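Local coordinates for putative Hit-like protein involved in cell-cycle regulation (Streptococcus mutans, PDB 3L7X) that binds zinc and probably acts as a nucleotide hydrolase or transferase of the histidine triad (HIT) family, with a putative part in cell-cycle regulation, at residues A[41-46]-A[60-65]; A[104-109]-A[113-118]; A[93-98]-A[132-137]; A[66-71]-A[144-149]. All coordinates share one frame; numbering follows the deposited sequence.

Contact 1 of 4, residues A[41-46]-A[60-65]; sequences CKIVAG and LAFLDI. With ZN (zinc ion), chain B.
Val44 and Leu60 mark the nearest passage of the two backbones, their CA atoms 7.2 Å apart, where the last turn of helix 39-45 lies across strand 59-63. The axes of 41-45 and 60-63 run at 106° to each other and come no nearer than 10.3 Å, so a few side chains must span the gap. The helix finishes in a Schellman motif. Gly46 N bonds to Ile43 O at 3.0 Å, and a positive phi of 84° makes glycine the natural residue for this exit.

Ile43 does most of the touching through its branch methyl CG2, which stands opposite the backbone N because chi1 of -71° puts CG1 beside it. This methyl meets CD2 of Leu60 at 3.6 Å, the leucine set crosswise to the isoleucine. It also reaches Phe62 CE2 at 4.2 Å, obliquely to the ring, the two side chains pointing at each other across the gap. Val44 adds its CG2, 4.4 Å from Leu60 CD2, and also packs on Ile76 of the next strand. Beta-branched residues suit this place, offering stiff, broad methyl surfaces close to the backbone.

On the same helical turn Cys41 SG binds the zinc ion at 2.3 Å, together with Cys38, His80 and His131. The helix is thus tied at one side by metal coordination and meets strand 60-63 through hydrocarbon alone. Since no polar group bridges these two segments, shape and exclusion of water govern their fit, while the directional bonds belong to the metal, whose cysteine ligands are probably thiolates.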
# COMPACT_ATOMS: atom_id res chain seq x y z
N CYS A 41 -4.35 -15.81 11.30
CA CYS A 41 -3.49 -16.98 11.50
C CYS A 41 -4.35 -18.25 11.39
O CYS A 41 -3.91 -19.27 10.81
CB CYS A 41 -2.81 -16.93 12.88
SG CYS A 41 -1.26 -15.89 12.83
N LYS A 42 -5.56 -18.18 11.93
CA LYS A 42 -6.45 -19.35 11.83
C LYS A 42 -6.86 -19.62 10.39
O LYS A 42 -6.90 -20.76 9.94
CB LYS A 42 -7.67 -19.15 12.72
CG LYS A 42 -7.33 -19.17 14.21
CD LYS A 42 -8.57 -18.81 14.99
CE LYS A 42 -8.24 -18.63 16.48
NZ LYS A 42 -9.49 -18.42 17.25
N ILE A 43 -7.09 -18.56 9.62
CA ILE A 43 -7.28 -18.74 8.19
C ILE A 43 -6.08 -19.33 7.43
O ILE A 43 -6.23 -20.26 6.64
CB ILE A 43 -7.74 -17.37 7.53
CG1 ILE A 43 -9.19 -17.06 7.97
CG2 ILE A 43 -7.69 -17.50 5.99
CD1 ILE A 43 -9.64 -15.66 7.63
N VAL A 44 -4.87 -18.82 7.70
CA VAL A 44 -3.65 -19.39 7.17
C VAL A 44 -3.48 -20.87 7.51
O VAL A 44 -3.01 -21.64 6.68
CB VAL A 44 -2.42 -18.58 7.65
CG1 VAL A 44 -1.07 -19.26 7.24
CG2 VAL A 44 -2.46 -17.14 7.00
N ALA A 45 -3.85 -21.23 8.73
CA ALA A 45 -3.69 -22.61 9.23
C ALA A 45 -4.75 -23.53 8.60
O ALA A 45 -4.66 -24.76 8.68
CB ALA A 45 -3.77 -22.64 10.72
N GLY A 46 -5.77 -22.94 7.99
CA GLY A 46 -6.83 -23.72 7.37
C GLY A 46 -7.90 -24.12 8.40
O GLY A 46 -8.81 -24.94 8.10
N LEU A 60 -1.21 -15.29 1.29
CA LEU A 60 -2.57 -15.74 1.04
C LEU A 60 -3.43 -14.51 0.72
O LEU A 60 -3.38 -13.48 1.43
CB LEU A 60 -3.14 -16.51 2.30
CG LEU A 60 -4.62 -16.86 2.14
CD1 LEU A 60 -4.84 -17.96 1.04
CD2 LEU A 60 -5.17 -17.37 3.48
N ALA A 61 -4.27 -14.61 -0.32
CA ALA A 61 -5.19 -13.50 -0.63
C ALA A 61 -6.58 -14.09 -0.68
O ALA A 61 -6.77 -15.17 -1.23
CB ALA A 61 -4.84 -12.85 -2.01
N PHE A 62 -7.56 -13.41 -0.10
CA PHE A 62 -8.95 -13.89 -0.12
C PHE A 62 -9.86 -12.68 -0.23
O PHE A 62 -9.43 -11.54 0.07
CB PHE A 62 -9.28 -14.68 1.18
CG PHE A 62 -8.84 -13.98 2.45
CD1 PHE A 62 -9.66 -13.00 3.07
CD2 PHE A 62 -7.63 -14.34 3.05
CE1 PHE A 62 -9.25 -12.34 4.29
CE2 PHE A 62 -7.21 -13.69 4.29
CZ PHE A 62 -8.03 -12.69 4.88
N LEU A 63 -11.08 -12.87 -0.72
CA LEU A 63 -12.04 -11.76 -0.76
C LEU A 63 -12.37 -11.28 0.65
O LEU A 63 -12.60 -12.07 1.57
CB LEU A 63 -13.35 -12.11 -1.49
CG LEU A 63 -13.12 -12.48 -2.96
CD1 LEU A 63 -14.42 -13.01 -3.61
CD2 LEU A 63 -12.60 -11.22 -3.76
N ASP A 64 -12.42 -9.95 0.81
CA ASP A 64 -12.91 -9.41 2.08
C ASP A 64 -14.43 -9.60 2.11
O ASP A 64 -15.14 -9.17 1.22
CB ASP A 64 -12.55 -7.91 2.18
CG ASP A 64 -12.83 -7.39 3.58
OD1 ASP A 64 -14.01 -7.46 4.07
OD2 ASP A 64 -11.86 -7.00 4.27
N ILE A 65 -14.95 -10.32 3.11
CA ILE A 65 -16.33 -10.63 3.12
C ILE A 65 -17.27 -9.45 3.11
O ILE A 65 -18.42 -9.57 2.65
CB ILE A 65 -16.60 -11.55 4.41
CG1 ILE A 65 -16.61 -12.93 3.88
CG2 ILE A 65 -17.79 -11.07 5.19
CD1 ILE A 65 -15.35 -13.39 3.51
ZN ZN B . -1.92 -13.69 12.67

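Contact 2 of 4, residues A[104-109]-A[113-118]; sequences RALQKA and DGLNII
Helix 99-110 and strand 114-121 of the HIT sheet, joined by a short connection, pack against each other, and the strand begins in a classic beta bulge in which Asp113 and Gly114 together face Arg139. Gln107 and Asp113 have the nearest CA atoms, 7.5 Å apart. The fit is made by two neighbouring helix residues with different chemistry.

Leu106 sends CD2 to within 4.2 Å of Leu115 CD1, one side chain lying nearly perpendicular to the other. It also packs on Leu136 and Pro138 of the adjacent strand and on Ile167 of the second subunit, an apolar setting that leucine's forked end suits. Gln107 instead reaches out to the bulge. With chi1 at 175° and chi2 at 178° its chain is fully extended, carrying NE2 to 4.1 Å from Asp113 C, where it lies beside the backbone, while its hydrogen bond goes to Ala112 O. Gly114, in a nearly flat extended conformation, adds no side chain to the bulge. Asp113 directs its carboxylate to the backbone N of Ala141.

Residues Leu115 to Ile118 pair with a strand of the second subunit, so this edge of the sheet continues across the dimer. The chemistry is divided accordingly: the leucines give a water-excluding contact without directional preference, whereas the amide of Gln107 ties the helix to a carbonyl in the connection just before the bulge.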
# COMPACT_ATOMS: atom_id res chain seq x y z
N ARG A 104 -3.67 -7.18 -11.02
CA ARG A 104 -3.98 -7.25 -12.46
C ARG A 104 -5.12 -8.24 -12.67
O ARG A 104 -6.05 -7.95 -13.43
CB ARG A 104 -2.76 -7.64 -13.26
CG ARG A 104 -1.83 -6.45 -13.49
CD ARG A 104 -0.69 -6.84 -14.46
NE ARG A 104 0.33 -7.75 -13.91
CZ ARG A 104 1.41 -7.35 -13.28
NH1 ARG A 104 1.59 -6.06 -12.96
NH2 ARG A 104 2.29 -8.26 -12.91
N ALA A 105 -5.01 -9.39 -12.02
CA ALA A 105 -6.07 -10.42 -12.15
C ALA A 105 -7.42 -9.89 -11.63
O ALA A 105 -8.47 -10.09 -12.23
CB ALA A 105 -5.66 -11.71 -11.41
N LEU A 106 -7.40 -9.25 -10.47
CA LEU A 106 -8.62 -8.67 -9.93
C LEU A 106 -9.28 -7.65 -10.87
O LEU A 106 -10.50 -7.60 -11.06
CB LEU A 106 -8.25 -8.03 -8.59
CG LEU A 106 -9.28 -7.65 -7.59
CD1 LEU A 106 -10.14 -8.89 -7.26
CD2 LEU A 106 -8.50 -7.19 -6.32
N GLN A 107 -8.44 -6.80 -11.45
CA GLN A 107 -8.94 -5.80 -12.37
C GLN A 107 -9.52 -6.50 -13.59
O GLN A 107 -10.59 -6.12 -14.05
CB GLN A 107 -7.82 -4.84 -12.81
CG GLN A 107 -8.36 -3.86 -13.89
CD GLN A 107 -7.31 -2.86 -14.33
OE1 GLN A 107 -6.13 -3.22 -14.59
NE2 GLN A 107 -7.73 -1.58 -14.48
N LYS A 108 -8.86 -7.54 -14.08
CA LYS A 108 -9.35 -8.24 -15.28
C LYS A 108 -10.71 -8.91 -14.97
O LYS A 108 -11.70 -8.78 -15.71
CB LYS A 108 -8.35 -9.31 -15.72
CG LYS A 108 -7.07 -8.78 -16.38
CD LYS A 108 -6.25 -9.94 -17.03
CE LYS A 108 -5.85 -11.08 -16.04
NZ LYS A 108 -4.67 -10.86 -15.05
N ALA A 109 -10.75 -9.66 -13.86
CA ALA A 109 -11.97 -10.38 -13.49
C ALA A 109 -13.17 -9.47 -13.28
O ALA A 109 -14.30 -9.86 -13.64
CB ALA A 109 -11.72 -11.20 -12.22
N ASP A 113 -12.10 -0.05 -13.36
CA ASP A 113 -11.39 1.09 -14.02
C ASP A 113 -10.15 1.54 -13.27
O ASP A 113 -9.26 2.22 -13.85
CB ASP A 113 -12.34 2.28 -14.17
CG ASP A 113 -13.62 1.91 -14.95
OD1 ASP A 113 -13.50 1.51 -16.11
OD2 ASP A 113 -14.71 1.92 -14.35
N GLY A 114 -10.05 1.19 -11.99
CA GLY A 114 -8.90 1.64 -11.19
C GLY A 114 -8.82 0.74 -9.95
O GLY A 114 -9.62 -0.20 -9.79
N LEU A 115 -7.83 1.02 -9.11
CA LEU A 115 -7.69 0.16 -7.92
C LEU A 115 -6.97 0.96 -6.86
O LEU A 115 -5.95 1.63 -7.12
CB LEU A 115 -6.86 -1.08 -8.27
CG LEU A 115 -6.86 -2.16 -7.12
CD1 LEU A 115 -7.43 -3.41 -7.66
CD2 LEU A 115 -5.44 -2.40 -6.79
N ASN A 116 -7.47 0.84 -5.59
CA ASN A 116 -6.66 1.35 -4.47
C ASN A 116 -5.99 0.22 -3.71
O ASN A 116 -6.65 -0.80 -3.43
CB ASN A 116 -7.51 2.11 -3.46
CG ASN A 116 -8.27 3.29 -4.11
OD1 ASN A 116 -9.42 3.16 -4.49
ND2 ASN A 116 -7.55 4.44 -4.28
N ILE A 117 -4.73 0.43 -3.36
CA ILE A 117 -3.97 -0.53 -2.51
C ILE A 117 -3.79 0.12 -1.16
O ILE A 117 -3.26 1.25 -1.09
CB ILE A 117 -2.58 -0.81 -3.15
CG1 ILE A 117 -2.84 -1.59 -4.44
CG2 ILE A 117 -1.72 -1.67 -2.18
CD1 ILE A 117 -1.55 -1.76 -5.29
N ILE A 118 -4.27 -0.52 -0.07
CA ILE A 118 -4.28 0.20 1.22
C ILE A 118 -3.83 -0.70 2.35
O ILE A 118 -4.27 -1.87 2.43
CB ILE A 118 -5.73 0.64 1.55
CG1 ILE A 118 -6.24 1.56 0.42
CG2 ILE A 118 -5.83 1.42 2.89
CD1 ILE A 118 -7.76 1.85 0.52

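Contact 3 of 4, residues A[93-98]-A[132-137]; sequences ANLFAR and AHVHLV. With NA (sodium ion), chain C.
Val134 meets Leu95 and Phe96 with its two methyls. From CA its bond to CB points toward helix 89-97, and there the side chain forks. CG1, opposite the backbone N at chi1 -177°, lies 4.0 Å from Phe96 CE1. CG2, on the N side, is the busier branch: it sits 3.7 Å from Phe96 CZ, approaching the ring obliquely, and 3.8 Å from Leu95 CD2, the leucine and valine running alongside each other, pointing opposite ways. A valine suits such a strand position, its compact fork filling the angle between a leucine and a phenyl ring.

Val134 lies within the histidine triad motif, and its neighbours His133 and His135 point to the other side of the extended chain. There His133 NE2 and His135 NE2 hold a sodium ion at 2.8 and 2.9 Å, the metal lying in the plane of the His135 ring. Water 1, also on the sodium, donates to His133 O. His133 is predicted to carry the AMP in a covalent histidine intermediate, so the packed face of the strand backs the probable active site.

Among the surrounding elements, Val134 also touches Ile117 of strand 114-121 and Ile99 of helix 99-110 and bonds through its backbone to Val75, while Phe96 stacks on Phe96 of the second subunit.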
# COMPACT_ATOMS: atom_id res chain seq x y z
N ALA A 93 9.04 -6.69 1.47
CA ALA A 93 9.36 -7.02 0.08
C ALA A 93 8.59 -8.28 -0.32
O ALA A 93 8.00 -8.33 -1.39
CB ALA A 93 10.85 -7.19 -0.11
N ASN A 94 8.57 -9.29 0.55
CA ASN A 94 7.85 -10.51 0.21
C ASN A 94 6.34 -10.37 0.05
O ASN A 94 5.75 -10.95 -0.88
CB ASN A 94 8.05 -11.58 1.29
CG ASN A 94 9.28 -12.39 1.08
OD1 ASN A 94 9.81 -12.49 -0.03
ND2 ASN A 94 9.74 -13.04 2.16
N LEU A 95 5.71 -9.62 0.96
CA LEU A 95 4.29 -9.39 0.88
C LEU A 95 3.92 -8.62 -0.41
O LEU A 95 2.99 -8.98 -1.13
CB LEU A 95 3.82 -8.62 2.10
CG LEU A 95 2.30 -8.27 2.17
CD1 LEU A 95 1.44 -9.56 2.03
CD2 LEU A 95 2.00 -7.61 3.44
N PHE A 96 4.64 -7.55 -0.72
CA PHE A 96 4.16 -6.74 -1.83
C PHE A 96 4.62 -7.23 -3.19
O PHE A 96 3.99 -6.87 -4.20
CB PHE A 96 4.61 -5.31 -1.61
CG PHE A 96 3.75 -4.57 -0.60
CD1 PHE A 96 2.65 -3.87 -1.01
CD2 PHE A 96 4.10 -4.57 0.75
CE1 PHE A 96 1.84 -3.19 -0.06
CE2 PHE A 96 3.29 -3.87 1.69
CZ PHE A 96 2.17 -3.21 1.27
N ALA A 97 5.63 -8.10 -3.25
CA ALA A 97 6.07 -8.60 -4.55
C ALA A 97 4.90 -9.22 -5.34
O ALA A 97 4.85 -9.15 -6.54
CB ALA A 97 7.16 -9.66 -4.35
N ARG A 98 3.98 -9.87 -4.63
CA ARG A 98 2.87 -10.60 -5.27
C ARG A 98 1.72 -9.66 -5.67
O ARG A 98 0.84 -10.04 -6.44
CB ARG A 98 2.24 -11.63 -4.30
CG ARG A 98 3.12 -12.23 -3.20
CD ARG A 98 4.37 -12.86 -3.71
NE ARG A 98 4.79 -14.15 -3.12
CZ ARG A 98 5.89 -14.36 -2.39
NH1 ARG A 98 6.70 -13.36 -2.04
NH2 ARG A 98 6.20 -15.59 -1.99
N ALA A 132 -1.07 -8.28 9.63
CA ALA A 132 -0.94 -7.30 8.52
C ALA A 132 -1.82 -7.73 7.37
O ALA A 132 -1.79 -8.90 6.96
CB ALA A 132 0.56 -7.24 8.11
N HIS A 133 -2.54 -6.77 6.73
CA HIS A 133 -3.31 -7.15 5.55
C HIS A 133 -3.29 -5.94 4.61
O HIS A 133 -3.41 -4.79 5.07
CB HIS A 133 -4.77 -7.54 5.88
CG HIS A 133 -5.46 -6.66 6.87
ND1 HIS A 133 -5.15 -6.69 8.21
CD2 HIS A 133 -6.54 -5.83 6.75
CE1 HIS A 133 -5.98 -5.90 8.88
NE2 HIS A 133 -6.83 -5.37 8.02
N VAL A 134 -3.10 -6.21 3.31
CA VAL A 134 -3.17 -5.16 2.31
C VAL A 134 -4.45 -5.26 1.56
O VAL A 134 -4.82 -6.34 0.99
CB VAL A 134 -2.00 -5.31 1.31
CG1 VAL A 134 -2.02 -4.12 0.26
CG2 VAL A 134 -0.69 -5.36 2.07
N HIS A 135 -5.23 -4.17 1.58
CA HIS A 135 -6.51 -4.20 0.84
C HIS A 135 -6.23 -3.91 -0.66
O HIS A 135 -5.45 -3.02 -0.96
CB HIS A 135 -7.38 -3.02 1.22
CG HIS A 135 -7.83 -3.01 2.65
ND1 HIS A 135 -9.12 -3.35 3.01
CD2 HIS A 135 -7.18 -2.70 3.79
CE1 HIS A 135 -9.25 -3.25 4.32
NE2 HIS A 135 -8.08 -2.85 4.83
N LEU A 136 -6.90 -4.67 -1.53
CA LEU A 136 -6.95 -4.30 -3.00
C LEU A 136 -8.40 -3.97 -3.23
O LEU A 136 -9.25 -4.83 -3.07
CB LEU A 136 -6.52 -5.48 -3.86
CG LEU A 136 -5.18 -6.13 -3.50
CD1 LEU A 136 -4.84 -7.28 -4.51
CD2 LEU A 136 -4.06 -5.14 -3.50
N VAL A 137 -8.70 -2.72 -3.55
CA VAL A 137 -10.09 -2.24 -3.63
C VAL A 137 -10.30 -1.82 -5.10
O VAL A 137 -9.89 -0.69 -5.52
CB VAL A 137 -10.32 -1.03 -2.73
CG1 VAL A 137 -11.76 -0.55 -2.80
CG2 VAL A 137 -9.92 -1.34 -1.25
NA NA C . -7.38 -2.67 7.68
O HOH W 1 -4.74 -2.91 6.59
O HOH W 2 -9.45 -1.28 8.39

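Contact 4 of 4, residues A[66-71]-A[144-149]; sequences SQATKG and DEFDIR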
# COMPACT_ATOMS: atom_id res chain seq x y z
N SER A 66 -16.76 -8.27 3.52
CA SER A 66 -17.62 -7.08 3.58
C SER A 66 -17.72 -6.37 2.22
O SER A 66 -18.56 -5.49 2.04
CB SER A 66 -17.02 -6.06 4.56
OG SER A 66 -15.78 -5.44 4.02
N GLN A 67 -16.84 -6.74 1.30
CA GLN A 67 -16.86 -6.24 -0.11
C GLN A 67 -17.11 -4.72 -0.21
O GLN A 67 -18.21 -4.27 -0.67
CB GLN A 67 -17.94 -7.00 -0.91
CG GLN A 67 -17.60 -8.47 -1.20
CD GLN A 67 -16.38 -8.59 -2.11
OE1 GLN A 67 -15.25 -8.70 -1.63
NE2 GLN A 67 -16.60 -8.54 -3.40
N ALA A 68 -16.13 -3.95 0.26
CA ALA A 68 -16.28 -2.47 0.23
C ALA A 68 -16.61 -2.09 -1.22
O ALA A 68 -17.43 -1.18 -1.45
CB ALA A 68 -14.98 -1.73 0.69
N THR A 69 -15.96 -2.78 -2.17
CA THR A 69 -16.39 -2.72 -3.56
C THR A 69 -16.29 -4.12 -4.10
O THR A 69 -15.78 -5.02 -3.43
CB THR A 69 -15.40 -1.87 -4.47
OG1 THR A 69 -14.10 -2.47 -4.44
CG2 THR A 69 -15.23 -0.42 -3.91
N LYS A 70 -16.78 -4.31 -5.32
CA LYS A 70 -16.84 -5.64 -5.91
C LYS A 70 -15.41 -6.16 -6.14
O LYS A 70 -14.61 -5.52 -6.84
CB LYS A 70 -17.61 -5.60 -7.25
CG LYS A 70 -17.72 -6.97 -7.87
CD LYS A 70 -18.30 -6.89 -9.33
CE LYS A 70 -18.14 -8.25 -10.03
NZ LYS A 70 -18.65 -8.36 -11.46
N GLY A 71 -15.06 -7.29 -5.53
CA GLY A 71 -13.71 -7.79 -5.68
C GLY A 71 -12.73 -7.35 -4.62
O GLY A 71 -11.59 -7.71 -4.70
N ASP A 144 -18.94 3.94 -7.14
CA ASP A 144 -18.66 3.42 -5.78
C ASP A 144 -19.10 4.30 -4.62
O ASP A 144 -19.06 5.53 -4.67
CB ASP A 144 -17.13 3.17 -5.60
CG ASP A 144 -16.61 2.11 -6.53
OD1 ASP A 144 -17.34 1.08 -6.70
OD2 ASP A 144 -15.51 2.32 -7.09
N GLU A 145 -19.43 3.66 -3.51
CA GLU A 145 -19.73 4.40 -2.30
C GLU A 145 -18.43 4.45 -1.48
O GLU A 145 -18.27 5.24 -0.55
CB GLU A 145 -20.82 3.66 -1.55
CG GLU A 145 -22.11 3.52 -2.38
CD GLU A 145 -23.15 4.53 -1.96
OE1 GLU A 145 -24.35 4.20 -2.10
OE2 GLU A 145 -22.79 5.64 -1.49
N PHE A 146 -17.51 3.60 -1.87
CA PHE A 146 -16.13 3.70 -1.38
C PHE A 146 -15.40 4.98 -1.79
O PHE A 146 -15.51 5.42 -2.92
CB PHE A 146 -15.32 2.51 -1.85
CG PHE A 146 -13.90 2.53 -1.30
CD1 PHE A 146 -13.64 2.03 -0.06
CD2 PHE A 146 -12.88 3.07 -2.01
CE1 PHE A 146 -12.35 2.07 0.48
CE2 PHE A 146 -11.59 3.10 -1.50
CZ PHE A 146 -11.31 2.60 -0.25
N ASP A 147 -14.62 5.56 -0.89
CA ASP A 147 -13.95 6.82 -1.20
C ASP A 147 -12.80 7.08 -0.23
O ASP A 147 -12.88 6.68 0.89
CB ASP A 147 -14.96 7.95 -1.01
CG ASP A 147 -14.47 9.26 -1.54
OD1 ASP A 147 -13.83 9.27 -2.62
OD2 ASP A 147 -14.71 10.27 -0.83
N ILE A 148 -11.75 7.79 -0.67
CA ILE A 148 -10.69 8.26 0.24
C ILE A 148 -10.77 9.79 0.22
O ILE A 148 -10.75 10.36 -0.86
CB ILE A 148 -9.28 7.81 -0.22
CG1 ILE A 148 -9.25 6.26 -0.45
CG2 ILE A 148 -8.23 8.28 0.83
CD1 ILE A 148 -7.90 5.67 -0.86
N ARG A 149 -10.92 10.41 1.39
CA ARG A 149 -11.00 11.89 1.52
C ARG A 149 -9.63 12.53 1.65
O ARG A 149 -9.14 12.76 2.75
CB ARG A 149 -11.84 12.25 2.75
CG ARG A 149 -12.29 13.72 2.82
CD ARG A 149 -13.10 14.03 4.08
O HOH W 3 -18.38 -2.06 -6.42
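The Phe146 ring is met obliquely by Ala68 CB and Thr69 CG2, and it meets Phe150 of the second subunit edge-to-face. This places the contact where the loop between strands 59-63 and 73-77 of the HIT fold meets the segment leading into the short, weakly bonded strand 147-149, which pairs with a strand of the other chain across the dimer. Ala68 and Phe146 have the nearest CA atoms, 6.4 Å apart.

Ala68 offers its single methyl at 4.1 Å from Phe146 CD1, a small side chain that lets the loop come close to the ring. Thr69 comes in obliquely: its CG2 lies 3.6 Å from Phe146 CB and 3.8 Å from Asp144 OD1. A chi1 of 61° sets OG1 between the backbone N and carbonyl carbon, from where it bonds to Pro138 O, and the methyl is thereby turned to the phenylalanine. Threonine thus serves both needs, polar on one branch and apolar on the other. The carboxylate of Asp144 is held mainly through OD2, which takes Phe140 N and forms a salt bridge with Arg139.

Its other oxygen, OD1, is bridged to the loop by water 3, which accepts from Lys70 N at 3.0 Å and donates weakly to Asp144 OD1 at 3.3 Å.

From the N terminus, contact 1 closes first, a short loop that sets helix 39-45 on strand 59-63, and it is complete before the others begin. The remaining three sit one within another. Contact 4 opens at 66-71, contact 3 at 93-98 and contact 2 at 104-109; they then close in reverse order, contact 2 at 113-118, contact 3 at 132-137 and contact 4 at 144-149, and none cross. Contacts 2 and 3 lay successive helices on the neighbouring strands 114-121 and 134-139, which are hydrogen-bonded to each other between Ile118 and His135. Contact 4 brings the chain after the sheet back against the loop 66-71, and every contact also reaches the second subunit.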